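Local atomic coordinates of phosphoribosyl-AMP cyclohydrolase (Medicago truncatula, PDB entry 7BGM), a protein that probably carries out the second and third steps of histidine biosynthesis, hydrolysing phosphoribosyl-ATP to phosphoribosyl-AMP and then opening the adenine ring. Residues N38-A51 with L61-V74. Residues are numbered along the deposited sequence; the frame is centred on the assembly and turned at random.
Sequences NREAVATTISSRKA and LWTKGETSNNFINV
Lys50 and Phe71 show how a cation-pi contact can span the seam beside a ligand-binding loop: Lys50 NZ stands over the Phe71 ring, 3.7 Å from its centroid and only 4° off the normal. The setting is a single beta bridge, Lys50 with Asn73, in the cyclohydrolase domain, where the chain leaving helix 39-48 meets strand 72-74. The Lys50 chain, extended beyond CG (chi2 -176°), lays its CD on the ring rim at Phe71 CD1, while Gly65 O covers the opposite face, displaced toward the rim. A leucine in place of Phe71 would probably leave the Lys50 ammonium without its aromatic mate and free to swing toward solvent.

Two backbone bonds flank the bridge. Val74 N, standing above the plane of the Arg49 carbonyl, gives a nearly straight bond (173°) to Arg49 O, whereas Ala51 N meets Ile72 O at 3.0 Å in the plane of the Ile72 carbonyl. Ala51 O in turn receives Lys64 N at 3.1 Å, at the start of the 64-68 segment whose residues bind AMP in another structure of this protein. Water 1 joins Arg49 O to Asn73 OD1; Asn73 ND2 is bound by Asp93 OD1. Next to the bridge, Val74 CG2 lies 3.7 Å from Thr45 CG2, and Phe110 of the second subunit packs on Val74. At the other end of the helix, Leu61 splays its methyls over the first turn, CD1 against Ala41 CB and CD2 against Glu40 CG; Asn38 OD1 caps that turn by accepting from Ala41 N.

A type II turn from Thr63 to Glu66 shapes the start of the AMP-binding segment, and further out Thr96 O holds Lys64 NZ. Water 2 completes the junction, donating to Ala51 O and Lys64 O while accepting from Ile72 N at 2.9 Å.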
loop_
_atom_site.group_PDB
_atom_site.type_symbol
_atom_site.label_atom_id
_atom_site.label_comp_id
_atom_site.label_asym_id
_atom_site.label_seq_id
_atom_site.Cartn_x
_atom_site.Cartn_y
_atom_site.Cartn_z
ATOM N N ASN A 38 11.764 -20.537 5.293
ATOM C CA ASN A 38 12.961 -21.263 4.912
ATOM C C ASN A 38 12.853 -21.667 3.436
ATOM O O ASN A 38 11.925 -21.254 2.720
ATOM C CB ASN A 38 13.188 -22.475 5.828
ATOM C CG ASN A 38 12.033 -23.469 5.784
ATOM O OD1 ASN A 38 11.041 -23.250 5.081
ATOM N ND2 ASN A 38 12.144 -24.551 6.560
ATOM N N ARG A 39 13.810 -22.471 2.962
ATOM C CA ARG A 39 13.800 -22.857 1.554
ATOM C C ARG A 39 12.468 -23.495 1.188
ATOM O O ARG A 39 11.809 -23.103 0.209
ATOM C CB ARG A 39 14.939 -23.832 1.263
ATOM C CG ARG A 39 16.291 -23.203 1.063
ATOM C CD ARG A 39 17.309 -24.316 0.802
ATOM N NE ARG A 39 17.202 -24.809 -0.569
ATOM C CZ ARG A 39 17.964 -24.368 -1.565
ATOM N NH1 ARG A 39 18.884 -23.448 -1.317
ATOM N NH2 ARG A 39 17.813 -24.842 -2.799
ATOM N N GLU A 40 12.055 -24.481 1.982
ATOM C CA GLU A 40 10.820 -25.192 1.687
ATOM C C GLU A 40 9.609 -24.265 1.691
ATOM O O GLU A 40 8.731 -24.407 0.837
ATOM C CB GLU A 40 10.615 -26.338 2.660
ATOM C CG GLU A 40 9.335 -27.098 2.345
ATOM C CD GLU A 40 9.173 -28.423 3.098
ATOM O OE1 GLU A 40 9.935 -28.714 4.057
ATOM O OE2 GLU A 40 8.264 -29.187 2.702
ATOM N N ALA A 41 9.540 -23.307 2.621
ATOM C CA ALA A 41 8.382 -22.405 2.650
ATOM C C ALA A 41 8.298 -21.567 1.380
ATOM O O ALA A 41 7.192 -21.330 0.860
ATOM C CB ALA A 41 8.404 -21.487 3.879
ATOM N N VAL A 42 9.442 -21.076 0.875
ATOM C CA VAL A 42 9.395 -20.266 -0.334
ATOM C C VAL A 42 9.033 -21.138 -1.527
ATOM O O VAL A 42 8.198 -20.761 -2.369
ATOM C CB VAL A 42 10.740 -19.545 -0.546
ATOM C CG1 VAL A 42 10.725 -18.770 -1.883
ATOM C CG2 VAL A 42 11.023 -18.607 0.640
ATOM N N ALA A 43 9.638 -22.318 -1.622
ATOM C CA ALA A 43 9.314 -23.221 -2.734
ATOM C C ALA A 43 7.831 -23.604 -2.726
ATOM O O ALA A 43 7.187 -23.673 -3.782
ATOM C CB ALA A 43 10.185 -24.470 -2.667
ATOM N N THR A 44 7.264 -23.817 -1.538
ATOM C CA THR A 44 5.854 -24.198 -1.445
ATOM C C THR A 44 4.944 -23.016 -1.784
ATOM O O THR A 44 3.891 -23.203 -2.410
ATOM C CB THR A 44 5.554 -24.741 -0.044
ATOM O OG1 THR A 44 6.239 -25.985 0.139
ATOM C CG2 THR A 44 4.054 -24.973 0.160
ATOM N N THR A 45 5.344 -21.784 -1.404
ATOM C CA THR A 45 4.561 -20.609 -1.786
ATOM C C THR A 45 4.542 -20.455 -3.299
ATOM O O THR A 45 3.504 -20.158 -3.892
ATOM C CB THR A 45 5.124 -19.328 -1.160
ATOM O OG1 THR A 45 5.156 -19.409 0.279
ATOM C CG2 THR A 45 4.292 -18.094 -1.628
ATOM N N ILE A 46 5.677 -20.693 -3.936
ATOM C CA ILE A 46 5.771 -20.601 -5.390
ATOM C C ILE A 46 4.918 -21.681 -6.069
ATOM O O ILE A 46 4.146 -21.396 -7.004
ATOM C CB ILE A 46 7.244 -20.689 -5.821
ATOM C CG1 ILE A 46 7.975 -19.438 -5.366
ATOM C CG2 ILE A 46 7.357 -20.904 -7.353
ATOM C CD1 ILE A 46 9.486 -19.486 -5.566
ATOM N N SER A 47 5.043 -22.934 -5.619
ATOM C CA SER A 47 4.344 -24.034 -6.288
ATOM C C SER A 47 2.837 -24.016 -6.010
ATOM O O SER A 47 2.038 -24.303 -6.909
ATOM C CB SER A 47 4.959 -25.380 -5.886
ATOM O OG SER A 47 4.784 -25.661 -4.490
ATOM N N SER A 48 2.423 -23.684 -4.783
ATOM C CA SER A 48 1.005 -23.709 -4.424
ATOM C C SER A 48 0.310 -22.374 -4.649
ATOM O O SER A 48 -0.931 -22.333 -4.636
ATOM C CB SER A 48 0.814 -24.094 -2.945
ATOM O OG SER A 48 1.193 -23.033 -2.074
ATOM N N ARG A 49 1.082 -21.301 -4.823
ATOM C CA ARG A 49 0.569 -19.930 -4.894
ATOM C C ARG A 49 -0.261 -19.568 -3.668
ATOM O O ARG A 49 -1.190 -18.764 -3.757
ATOM C CB ARG A 49 -0.226 -19.724 -6.185
ATOM C CG ARG A 49 0.517 -20.196 -7.430
ATOM C CD ARG A 49 1.733 -19.322 -7.676
ATOM N NE ARG A 49 2.168 -19.380 -9.067
ATOM C CZ ARG A 49 1.631 -18.637 -10.031
ATOM N NH1 ARG A 49 0.651 -17.782 -9.746
ATOM N NH2 ARG A 49 2.070 -18.740 -11.276
ATOM N N LYS A 50 0.071 -20.143 -2.505
ATOM C CA LYS A 50 -0.519 -19.772 -1.223
ATOM C C LYS A 50 0.608 -19.406 -0.270
ATOM O O LYS A 50 1.589 -20.155 -0.168
ATOM C CB LYS A 50 -1.368 -20.934 -0.697
ATOM C CG LYS A 50 -2.565 -21.133 -1.575
ATOM C CD LYS A 50 -3.496 -22.197 -1.061
ATOM C CE LYS A 50 -4.703 -22.261 -1.962
ATOM N NZ LYS A 50 -5.803 -23.029 -1.294
ATOM N N ALA A 51 0.486 -18.253 0.401
ATOM C CA ALA A 51 1.556 -17.774 1.285
ATOM C C ALA A 51 1.867 -18.805 2.365
ATOM O O ALA A 51 0.995 -19.157 3.170
ATOM C CB ALA A 51 1.176 -16.430 1.940
ATOM N N LEU A 61 6.519 -25.908 9.006
ATOM C CA LEU A 61 5.888 -25.148 7.935
ATOM C C LEU A 61 4.412 -24.947 8.249
ATOM O O LEU A 61 3.769 -25.806 8.854
ATOM C CB LEU A 61 6.030 -25.893 6.610
ATOM C CG LEU A 61 6.547 -25.156 5.380
ATOM C CD1 LEU A 61 7.920 -24.564 5.684
ATOM C CD2 LEU A 61 6.599 -26.122 4.206
ATOM N N TRP A 62 3.870 -23.811 7.824
ATOM C CA TRP A 62 2.427 -23.614 7.892
ATOM C C TRP A 62 1.999 -22.648 6.810
ATOM O O TRP A 62 2.733 -21.733 6.435
ATOM C CB TRP A 62 1.951 -23.113 9.261
ATOM C CG TRP A 62 2.378 -21.706 9.612
ATOM C CD1 TRP A 62 3.638 -21.287 10.008
ATOM C CD2 TRP A 62 1.539 -20.555 9.654
ATOM N NE1 TRP A 62 3.621 -19.916 10.273
ATOM C CE2 TRP A 62 2.340 -19.453 10.082
ATOM C CE3 TRP A 62 0.172 -20.343 9.410
ATOM C CZ2 TRP A 62 1.821 -18.157 10.227
ATOM C CZ3 TRP A 62 -0.343 -19.068 9.575
ATOM C CH2 TRP A 62 0.488 -17.977 9.959
ATOM N N THR A 63 0.805 -22.883 6.305
ATOM C CA THR A 63 0.238 -22.079 5.235
ATOM C C THR A 63 -0.855 -21.224 5.851
ATOM O O THR A 63 -1.751 -21.752 6.531
ATOM C CB THR A 63 -0.298 -22.970 4.126
ATOM O OG1 THR A 63 0.795 -23.709 3.550
ATOM C CG2 THR A 63 -1.009 -22.133 3.036
ATOM N N LYS A 64 -0.761 -19.915 5.649
ATOM C CA LYS A 64 -1.780 -19.021 6.163
ATOM C C LYS A 64 -3.131 -19.410 5.578
ATOM O O LYS A 64 -3.269 -19.541 4.355
ATOM C CB LYS A 64 -1.410 -17.586 5.823
ATOM C CG LYS A 64 -2.500 -16.611 6.099
ATOM C CD LYS A 64 -2.740 -16.517 7.608
ATOM C CE LYS A 64 -4.185 -16.325 7.936
ATOM N NZ LYS A 64 -4.336 -16.247 9.444
ATOM N N GLY A 65 -4.119 -19.664 6.453
ATOM C CA GLY A 65 -5.429 -20.119 6.016
ATOM C C GLY A 65 -5.644 -21.622 6.074
ATOM O O GLY A 65 -6.788 -22.095 5.835
ATOM N N GLU A 66 -4.608 -22.415 6.414
ATOM C CA GLU A 66 -4.842 -23.857 6.417
ATOM C C GLU A 66 -5.938 -24.267 7.401
ATOM O O GLU A 66 -6.615 -25.266 7.157
ATOM C CB GLU A 66 -3.567 -24.624 6.717
ATOM C CG GLU A 66 -3.053 -24.476 8.098
ATOM C CD GLU A 66 -1.853 -25.380 8.290
ATOM O OE1 GLU A 66 -2.029 -26.512 8.796
ATOM O OE2 GLU A 66 -0.747 -24.977 7.881
ATOM N N THR A 67 -6.141 -23.517 8.487
ATOM C CA THR A 67 -7.275 -23.713 9.399
ATOM C C THR A 67 -8.368 -22.675 9.224
ATOM O O THR A 67 -9.559 -23.009 9.293
ATOM C CB THR A 67 -6.810 -23.655 10.860
ATOM O OG1 THR A 67 -5.776 -24.601 11.044
ATOM C CG2 THR A 67 -7.964 -23.966 11.835
ATOM N N SER A 68 -7.994 -21.413 9.065
ATOM C CA SER A 68 -8.981 -20.345 9.041
ATOM C C SER A 68 -9.671 -20.210 7.709
ATOM O O SER A 68 -10.715 -19.543 7.641
ATOM C CB SER A 68 -8.313 -19.001 9.347
ATOM O OG SER A 68 -7.414 -18.673 8.283
ATOM N N ASN A 69 -9.095 -20.786 6.650
ATOM C CA ASN A 69 -9.575 -20.684 5.266
ATOM C C ASN A 69 -9.277 -19.324 4.654
ATOM O O ASN A 69 -9.646 -19.086 3.480
ATOM C CB ASN A 69 -11.082 -20.969 5.134
ATOM C CG ASN A 69 -11.411 -21.747 3.886
ATOM O OD1 ASN A 69 -10.693 -22.692 3.531
ATOM N ND2 ASN A 69 -12.519 -21.388 3.230
ATOM N N ASN A 70 -8.572 -18.433 5.367
ATOM C CA ASN A 70 -8.242 -17.108 4.843
ATOM C C ASN A 70 -6.864 -17.140 4.178
ATOM O O ASN A 70 -5.897 -16.523 4.640
ATOM C CB ASN A 70 -8.323 -16.072 5.958
ATOM C CG ASN A 70 -9.740 -15.922 6.472
ATOM O OD1 ASN A 70 -10.682 -16.075 5.692
ATOM N ND2 ASN A 70 -9.912 -15.650 7.771
ATOM N N PHE A 71 -6.800 -17.873 3.060
ATOM C CA PHE A 71 -5.553 -17.996 2.316
ATOM C C PHE A 71 -5.133 -16.663 1.710
ATOM O O PHE A 71 -5.956 -15.791 1.401
ATOM C CB PHE A 71 -5.681 -19.019 1.189
ATOM C CG PHE A 71 -5.953 -20.432 1.674
ATOM C CD1 PHE A 71 -4.916 -21.211 2.187
ATOM C CD2 PHE A 71 -7.234 -20.963 1.653
ATOM C CE1 PHE A 71 -5.124 -22.501 2.640
ATOM C CE2 PHE A 71 -7.470 -22.267 2.113
ATOM C CZ PHE A 71 -6.402 -23.039 2.636
ATOM N N ILE A 72 -3.838 -16.514 1.506
ATOM C CA ILE A 72 -3.318 -15.381 0.727
ATOM C C ILE A 72 -2.845 -15.937 -0.600
ATOM O O ILE A 72 -1.827 -16.646 -0.671
ATOM C CB ILE A 72 -2.212 -14.611 1.463
ATOM C CG1 ILE A 72 -2.723 -14.101 2.827
ATOM C CG2 ILE A 72 -1.669 -13.441 0.577
ATOM C CD1 ILE A 72 -1.546 -13.802 3.808
ATOM N N ASN A 73 -3.570 -15.584 -1.669
ATOM C CA ASN A 73 -3.321 -16.110 -2.998
ATOM C C ASN A 73 -2.241 -15.269 -3.657
ATOM O O ASN A 73 -2.449 -14.077 -3.921
ATOM C CB ASN A 73 -4.591 -16.071 -3.831
ATOM C CG ASN A 73 -5.692 -16.868 -3.208
ATOM O OD1 ASN A 73 -5.608 -18.100 -3.130
ATOM N ND2 ASN A 73 -6.722 -16.178 -2.713
ATOM N N VAL A 74 -1.094 -15.881 -3.910
ATOM C CA VAL A 74 0.106 -15.143 -4.265
ATOM C C VAL A 74 0.141 -14.832 -5.764
ATOM O O VAL A 74 0.087 -15.736 -6.606
ATOM C CB VAL A 74 1.361 -15.899 -3.819
ATOM C CG1 VAL A 74 2.577 -15.131 -4.270
ATOM C CG2 VAL A 74 1.354 -15.988 -2.281
HETATM O O HOH W 1 -3.769 -19.312 -4.838
HETATM O O HOH W 2 -1.877 -18.503 2.309
#